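Local coordinates for spike protein P1 (Pseudoalteromonas phage pm2, PDB 2VVE) that serves as the receptor-binding spike at the fivefold vertices of the virion, its C-terminal part attaching the phage to its host, at residues A[34-40]-A[67-73]; A[171-175]-A[189-195]. The contacts are given in a common frame with arbitrary orientation. Residue numbers count along the deposited sequence, not the author numbering.

Interaction 1 (A[34-40]-A[67-73])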
loop_
_atom_site.group_PDB
_atom_site.type_symbol
_atom_site.label_atom_id
_atom_site.label_comp_id
_atom_site.label_asym_id
_atom_site.label_seq_id
_atom_site.Cartn_x
_atom_site.Cartn_y
_atom_site.Cartn_z
ATOM N N ASN A 34 23.851 -17.010 -11.880
ATOM C CA ASN A 34 23.996 -15.601 -12.237
ATOM C C ASN A 34 23.049 -14.658 -11.514
ATOM O O ASN A 34 23.344 -13.466 -11.348
ATOM C CB ASN A 34 23.784 -15.431 -13.740
ATOM C CG ASN A 34 24.887 -16.037 -14.536
ATOM O OD1 ASN A 34 26.063 -15.997 -14.131
ATOM N ND2 ASN A 34 24.532 -16.631 -15.680
ATOM N N ARG A 35 21.889 -15.174 -11.124
ATOM C CA ARG A 35 20.859 -14.326 -10.542
ATOM C C ARG A 35 19.875 -15.157 -9.733
ATOM O O ARG A 35 19.560 -16.297 -10.096
ATOM C CB ARG A 35 20.143 -13.549 -11.664
ATOM C CG ARG A 35 18.973 -12.687 -11.190
ATOM C CD ARG A 35 18.365 -11.882 -12.343
ATOM N NE ARG A 35 17.326 -10.988 -11.849
ATOM C CZ ARG A 35 16.018 -11.236 -11.866
ATOM N NH1 ARG A 35 15.195 -10.329 -11.369
ATOM N NH2 ARG A 35 15.528 -12.364 -12.379
ATOM N N ALA A 36 19.418 -14.584 -8.623
ATOM C CA ALA A 36 18.319 -15.142 -7.843
ATOM C C ALA A 36 17.331 -14.018 -7.501
ATOM O O ALA A 36 17.734 -12.965 -7.010
ATOM C CB ALA A 36 18.845 -15.813 -6.581
ATOM N N SER A 37 16.052 -14.227 -7.801
ATOM C CA SER A 37 14.998 -13.324 -7.314
ATOM C C SER A 37 14.271 -14.025 -6.172
ATOM O O SER A 37 13.750 -15.124 -6.343
ATOM C CB SER A 37 14.024 -12.928 -8.439
ATOM O OG SER A 37 13.303 -11.719 -8.143
ATOM N N ILE A 38 14.225 -13.366 -5.016
ATOM C CA ILE A 38 13.828 -13.994 -3.763
ATOM C C ILE A 38 12.709 -13.187 -3.083
ATOM O O ILE A 38 12.738 -11.957 -3.070
ATOM C CB ILE A 38 15.043 -14.086 -2.810
ATOM C CG1 ILE A 38 16.210 -14.826 -3.489
ATOM C CG2 ILE A 38 14.662 -14.710 -1.446
ATOM C CD1 ILE A 38 17.566 -14.465 -2.951
ATOM N N LYS A 39 11.745 -13.896 -2.493
ATOM C CA LYS A 39 10.744 -13.249 -1.654
ATOM C C LYS A 39 10.542 -14.094 -0.411
ATOM O O LYS A 39 10.247 -15.286 -0.510
ATOM C CB LYS A 39 9.399 -13.053 -2.363
ATOM C CG LYS A 39 8.367 -12.246 -1.505
ATOM C CD LYS A 39 6.949 -12.244 -2.096
ATOM C CE LYS A 39 6.909 -11.489 -3.428
ATOM N NZ LYS A 39 5.535 -11.438 -4.023
ATOM N N SER A 40 10.702 -13.457 0.746
ATOM C CA SER A 40 10.511 -14.128 2.041
ATOM C C SER A 40 9.185 -13.692 2.657
ATOM O O SER A 40 8.852 -12.509 2.609
ATOM C CB SER A 40 11.660 -13.782 2.994
ATOM O OG SER A 40 11.461 -14.346 4.283
ATOM N N GLY A 67 7.554 -10.114 2.349
ATOM C CA GLY A 67 6.856 -9.852 1.093
ATOM C C GLY A 67 7.618 -9.025 0.072
ATOM O O GLY A 67 7.102 -8.756 -1.021
ATOM N N GLN A 68 8.831 -8.604 0.421
ATOM C CA GLN A 68 9.626 -7.758 -0.465
ATOM C C GLN A 68 10.402 -8.651 -1.411
ATOM O O GLN A 68 11.140 -9.542 -0.982
ATOM C CB GLN A 68 10.624 -6.911 0.323
ATOM C CG GLN A 68 11.574 -6.117 -0.607
ATOM C CD GLN A 68 12.591 -5.297 0.140
ATOM O OE1 GLN A 68 12.585 -5.234 1.374
ATOM N NE2 GLN A 68 13.489 -4.657 -0.609
ATOM N N GLU A 69 10.234 -8.414 -2.707
ATOM C CA GLU A 69 11.031 -9.121 -3.693
ATOM C C GLU A 69 12.378 -8.422 -3.808
ATOM O O GLU A 69 12.444 -7.201 -3.971
ATOM C CB GLU A 69 10.327 -9.139 -5.056
ATOM C CG GLU A 69 11.031 -10.027 -6.097
ATOM C CD GLU A 69 10.580 -11.473 -6.036
ATOM O OE1 GLU A 69 9.415 -11.712 -5.652
ATOM O OE2 GLU A 69 11.379 -12.374 -6.418
ATOM N N PHE A 70 13.457 -9.197 -3.714
ATOM C CA PHE A 70 14.786 -8.639 -3.892
ATOM C C PHE A 70 15.665 -9.591 -4.705
ATOM O O PHE A 70 15.284 -10.737 -4.947
ATOM C CB PHE A 70 15.407 -8.297 -2.519
ATOM C CG PHE A 70 15.646 -9.497 -1.611
ATOM C CD1 PHE A 70 16.915 -10.068 -1.520
ATOM C CD2 PHE A 70 14.623 -10.024 -0.819
ATOM C CE1 PHE A 70 17.153 -11.181 -0.687
ATOM C CE2 PHE A 70 14.862 -11.126 0.038
ATOM C CZ PHE A 70 16.125 -11.697 0.101
ATOM N N GLN A 71 16.816 -9.115 -5.150
ATOM C CA GLN A 71 17.678 -9.966 -5.965
ATOM C C GLN A 71 19.083 -10.051 -5.392
ATOM O O GLN A 71 19.567 -9.108 -4.753
ATOM C CB GLN A 71 17.724 -9.478 -7.419
ATOM C CG GLN A 71 16.417 -9.611 -8.194
ATOM C CD GLN A 71 15.434 -8.498 -7.874
ATOM O OE1 GLN A 71 15.802 -7.309 -7.844
ATOM N NE2 GLN A 71 14.192 -8.868 -7.609
ATOM N N ILE A 72 19.710 -11.198 -5.626
ATOM C CA ILE A 72 21.129 -11.411 -5.348
ATOM C C ILE A 72 21.767 -11.859 -6.669
ATOM O O ILE A 72 21.281 -12.819 -7.290
ATOM C CB ILE A 72 21.332 -12.526 -4.297
ATOM C CG1 ILE A 72 20.558 -12.237 -2.996
ATOM C CG2 ILE A 72 22.833 -12.793 -4.055
ATOM C CD1 ILE A 72 20.948 -10.968 -2.263
ATOM N N ASN A 73 22.841 -11.178 -7.100
ATOM C CA ASN A 73 23.459 -11.483 -8.397
ATOM C C ASN A 73 24.868 -12.073 -8.292
ATOM O O ASN A 73 25.631 -12.050 -9.252
ATOM C CB ASN A 73 23.513 -10.241 -9.291
ATOM C CG ASN A 73 22.139 -9.775 -9.767
ATOM O OD1 ASN A 73 21.110 -10.346 -9.431
ATOM N ND2 ASN A 73 22.133 -8.708 -10.547
HETATM O O HOH W 1 11.515 -10.791 1.272
#
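Four backbone hydrogen bonds pair these strands antiparallel within a sheet of the jelly-roll domain. Ala36 N to Ile72 O is 2.9 Å and Ile72 N to Ala36 O 3.0 Å. Ile38 N to Phe70 O is 2.8 Å and Phe70 N to Ile38 O 2.9 Å. Gly67 N donates to Ser40 O at 2.7 Å. Between the two hydrogen-bonded pairs sits the non-hydrogen-bonded pair Ser37 and Gln71. Ser37 OG donates to Glu69 OE2 (2.7 Å) and accepts from Gln71 NE2 (3.0 Å). This polar face meets another subunit: Glu69 also forms a salt bridge with Arg62 of the third subunit, and Lys39 one with Glu65 of that subunit. The other face is apolar. It carries Ala36, Ile38, Phe70 and Ile72, and Ile38 and Phe70 reach the domain's second sheet. Ile38 CD1 meets Ile72 CG1 at 3.7 Å. Ile38 also lies over the Phe70 ring in a CH-pi contact, with its CB 4.1 Å from the ring centroid.

Interaction 2 (A[171-175]-A[189-195]); sequences KYTSY and NTLDVMV
Two sheets of the probable receptor-binding domain, a beta-sandwich, meet here at an edge. Segment 171-175 is extended at Tyr172 and Thr173, turns at Ser174 (phi/psi -136/-21) and extends again at Tyr175. Its 172-175 part runs 150° from strand 189-195, without backbone-to-backbone hydrogen bonds between them. Tyr172 (chi1 m) points toward the strand. Its CB lies 4.0 Å from Val193 CG2, and Val195 CG2 sits over its ring face, 4.0 Å from the centroid, a CH-pi contact. Thr173 points away, but its O is 3.4 Å from Val193 CG1. Ser174 (chi1 p) is nearest Leu191, CA to CA 5.9 Å. Ser174 OG accepts from Asp192 N at 3.1 Å, and a water joins Ser174 OG (2.6 Å) to Thr190 O (2.8 Å). Tyr175 (chi1 p) presents its ring edge to Leu191, CE2 to CA 4.0 Å. Tyr175 OH bonds to His137 on the neighbouring strand 129-137 and lies 3.3 Å from Asn189 CB.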
loop_
_atom_site.group_PDB
_atom_site.type_symbol
_atom_site.label_atom_id
_atom_site.label_comp_id
_atom_site.label_asym_id
_atom_site.label_seq_id
_atom_site.Cartn_x
_atom_site.Cartn_y
_atom_site.Cartn_z
ATOM N N LYS A 171 -12.992 -31.496 16.669
ATOM C CA LYS A 171 -12.380 -31.843 17.937
ATOM C C LYS A 171 -11.242 -32.850 17.743
ATOM O O LYS A 171 -11.461 -33.933 17.198
ATOM C CB LYS A 171 -13.449 -32.439 18.855
ATOM C CG LYS A 171 -12.906 -33.108 20.124
ATOM C CD LYS A 171 -14.034 -33.663 20.985
ATOM C CE LYS A 171 -14.688 -34.886 20.345
ATOM N NZ LYS A 171 -15.812 -35.388 21.181
ATOM N N TYR A 172 -10.039 -32.501 18.206
ATOM C CA TYR A 172 -8.898 -33.442 18.165
ATOM C C TYR A 172 -8.436 -33.835 19.553
ATOM O O TYR A 172 -8.182 -32.966 20.402
ATOM C CB TYR A 172 -7.704 -32.846 17.415
ATOM C CG TYR A 172 -7.951 -32.632 15.956
ATOM C CD1 TYR A 172 -7.640 -33.621 15.022
ATOM C CD2 TYR A 172 -8.465 -31.419 15.496
ATOM C CE1 TYR A 172 -7.863 -33.426 13.662
ATOM C CE2 TYR A 172 -8.686 -31.213 14.137
ATOM C CZ TYR A 172 -8.381 -32.219 13.231
ATOM O OH TYR A 172 -8.603 -32.012 11.887
ATOM N N THR A 173 -8.318 -35.140 19.769
ATOM C CA THR A 173 -7.878 -35.699 21.059
ATOM C C THR A 173 -6.845 -36.816 20.875
ATOM O O THR A 173 -6.753 -37.417 19.794
ATOM C CB THR A 173 -9.073 -36.266 21.881
ATOM O OG1 THR A 173 -9.765 -37.248 21.101
ATOM C CG2 THR A 173 -10.060 -35.155 22.288
ATOM N N SER A 174 -6.080 -37.104 21.930
ATOM C CA SER A 174 -5.124 -38.229 21.892
ATOM C C SER A 174 -5.114 -39.100 23.151
ATOM O O SER A 174 -4.645 -40.243 23.112
ATOM C CB SER A 174 -3.702 -37.733 21.598
ATOM O OG SER A 174 -3.120 -37.103 22.735
ATOM N N TYR A 175 -5.604 -38.562 24.267
ATOM C CA TYR A 175 -5.649 -39.315 25.541
ATOM C C TYR A 175 -6.789 -38.853 26.450
ATOM O O TYR A 175 -7.251 -37.708 26.364
ATOM C CB TYR A 175 -4.308 -39.221 26.311
ATOM C CG TYR A 175 -4.109 -37.921 27.086
ATOM C CD1 TYR A 175 -4.535 -37.794 28.417
ATOM C CD2 TYR A 175 -3.493 -36.823 26.488
ATOM C CE1 TYR A 175 -4.353 -36.598 29.128
ATOM C CE2 TYR A 175 -3.306 -35.634 27.183
ATOM C CZ TYR A 175 -3.741 -35.522 28.494
ATOM O OH TYR A 175 -3.545 -34.329 29.153
ATOM N N ASN A 189 1.194 -34.082 31.143
ATOM C CA ASN A 189 0.935 -34.933 29.983
ATOM C C ASN A 189 1.255 -34.261 28.654
ATOM O O ASN A 189 1.389 -33.043 28.576
ATOM C CB ASN A 189 -0.516 -35.406 29.990
ATOM C CG ASN A 189 -0.836 -36.286 31.181
ATOM O OD1 ASN A 189 0.040 -36.959 31.726
ATOM N ND2 ASN A 189 -2.095 -36.292 31.588
ATOM N N THR A 190 1.389 -35.068 27.606
ATOM C CA THR A 190 1.521 -34.525 26.265
ATOM C C THR A 190 0.324 -34.900 25.393
ATOM O O THR A 190 0.085 -36.077 25.106
ATOM C CB THR A 190 2.853 -34.920 25.596
ATOM O OG1 THR A 190 3.943 -34.431 26.388
ATOM C CG2 THR A 190 2.952 -34.321 24.191
ATOM N N LEU A 191 -0.431 -33.886 24.994
ATOM C CA LEU A 191 -1.467 -34.052 23.996
ATOM C C LEU A 191 -0.716 -34.046 22.663
ATOM O O LEU A 191 0.087 -33.153 22.410
ATOM C CB LEU A 191 -2.504 -32.915 24.118
ATOM C CG LEU A 191 -3.621 -32.784 23.079
ATOM C CD1 LEU A 191 -4.505 -34.023 22.990
ATOM C CD2 LEU A 191 -4.469 -31.531 23.334
ATOM N N ASP A 192 -0.916 -35.073 21.839
ATOM C CA ASP A 192 -0.175 -35.180 20.581
ATOM C C ASP A 192 -1.103 -35.712 19.503
ATOM O O ASP A 192 -1.473 -36.897 19.505
ATOM C CB ASP A 192 1.057 -36.088 20.752
ATOM C CG ASP A 192 1.956 -36.153 19.498
ATOM O OD1 ASP A 192 1.663 -35.539 18.436
ATOM O OD2 ASP A 192 2.998 -36.828 19.591
ATOM N N VAL A 193 -1.492 -34.821 18.596
ATOM C CA VAL A 193 -2.379 -35.202 17.501
ATOM C C VAL A 193 -1.755 -34.865 16.155
ATOM O O VAL A 193 -0.995 -33.896 16.025
ATOM C CB VAL A 193 -3.793 -34.535 17.627
ATOM C CG1 VAL A 193 -4.491 -34.990 18.913
ATOM C CG2 VAL A 193 -3.693 -33.008 17.562
ATOM N N MET A 194 -2.086 -35.666 15.156
ATOM C CA MET A 194 -1.826 -35.303 13.781
ATOM C C MET A 194 -3.044 -34.525 13.290
ATOM O O MET A 194 -4.184 -34.926 13.512
ATOM C CB MET A 194 -1.617 -36.547 12.909
ATOM C CG MET A 194 -0.385 -37.373 13.257
ATOM S SD MET A 194 1.155 -36.435 13.171
ATOM C CE MET A 194 1.194 -36.008 11.436
ATOM N N VAL A 195 -2.790 -33.416 12.615
ATOM C CA VAL A 195 -3.847 -32.604 12.041
ATOM C C VAL A 195 -3.538 -32.361 10.573
ATOM O O VAL A 195 -2.376 -32.165 10.199
ATOM C CB VAL A 195 -3.985 -31.257 12.805
ATOM C CG1 VAL A 195 -5.099 -30.427 12.234
ATOM C CG2 VAL A 195 -4.256 -31.511 14.270
HETATM O O HOH W 2 -1.171 -38.319 23.945
#

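From the N terminus, strand 33-39 leads through strands 44-47 and 62-64 of the opposing sheet before interaction 1 closes on strand 69-72. The chain then enters the probable receptor-binding domain, where interaction 2 closes a shorter excursion through strand 177-179. The two follow in series, neither nested nor crossed. Interaction 1 joins neighbouring strands of one sheet; interaction 2 brings together parts of two sheets, those holding 169-172 and 189-195. The contacts lie on opposite sides of the chain's centre; their nearest atoms are about 23 Å apart. Interaction 1 lies where subunits meet, whereas no other chain of the assembly touches interaction 2. Strand 245-253 later returns beside 33-39, bringing the C terminus back to the jelly-roll domain of interaction 1.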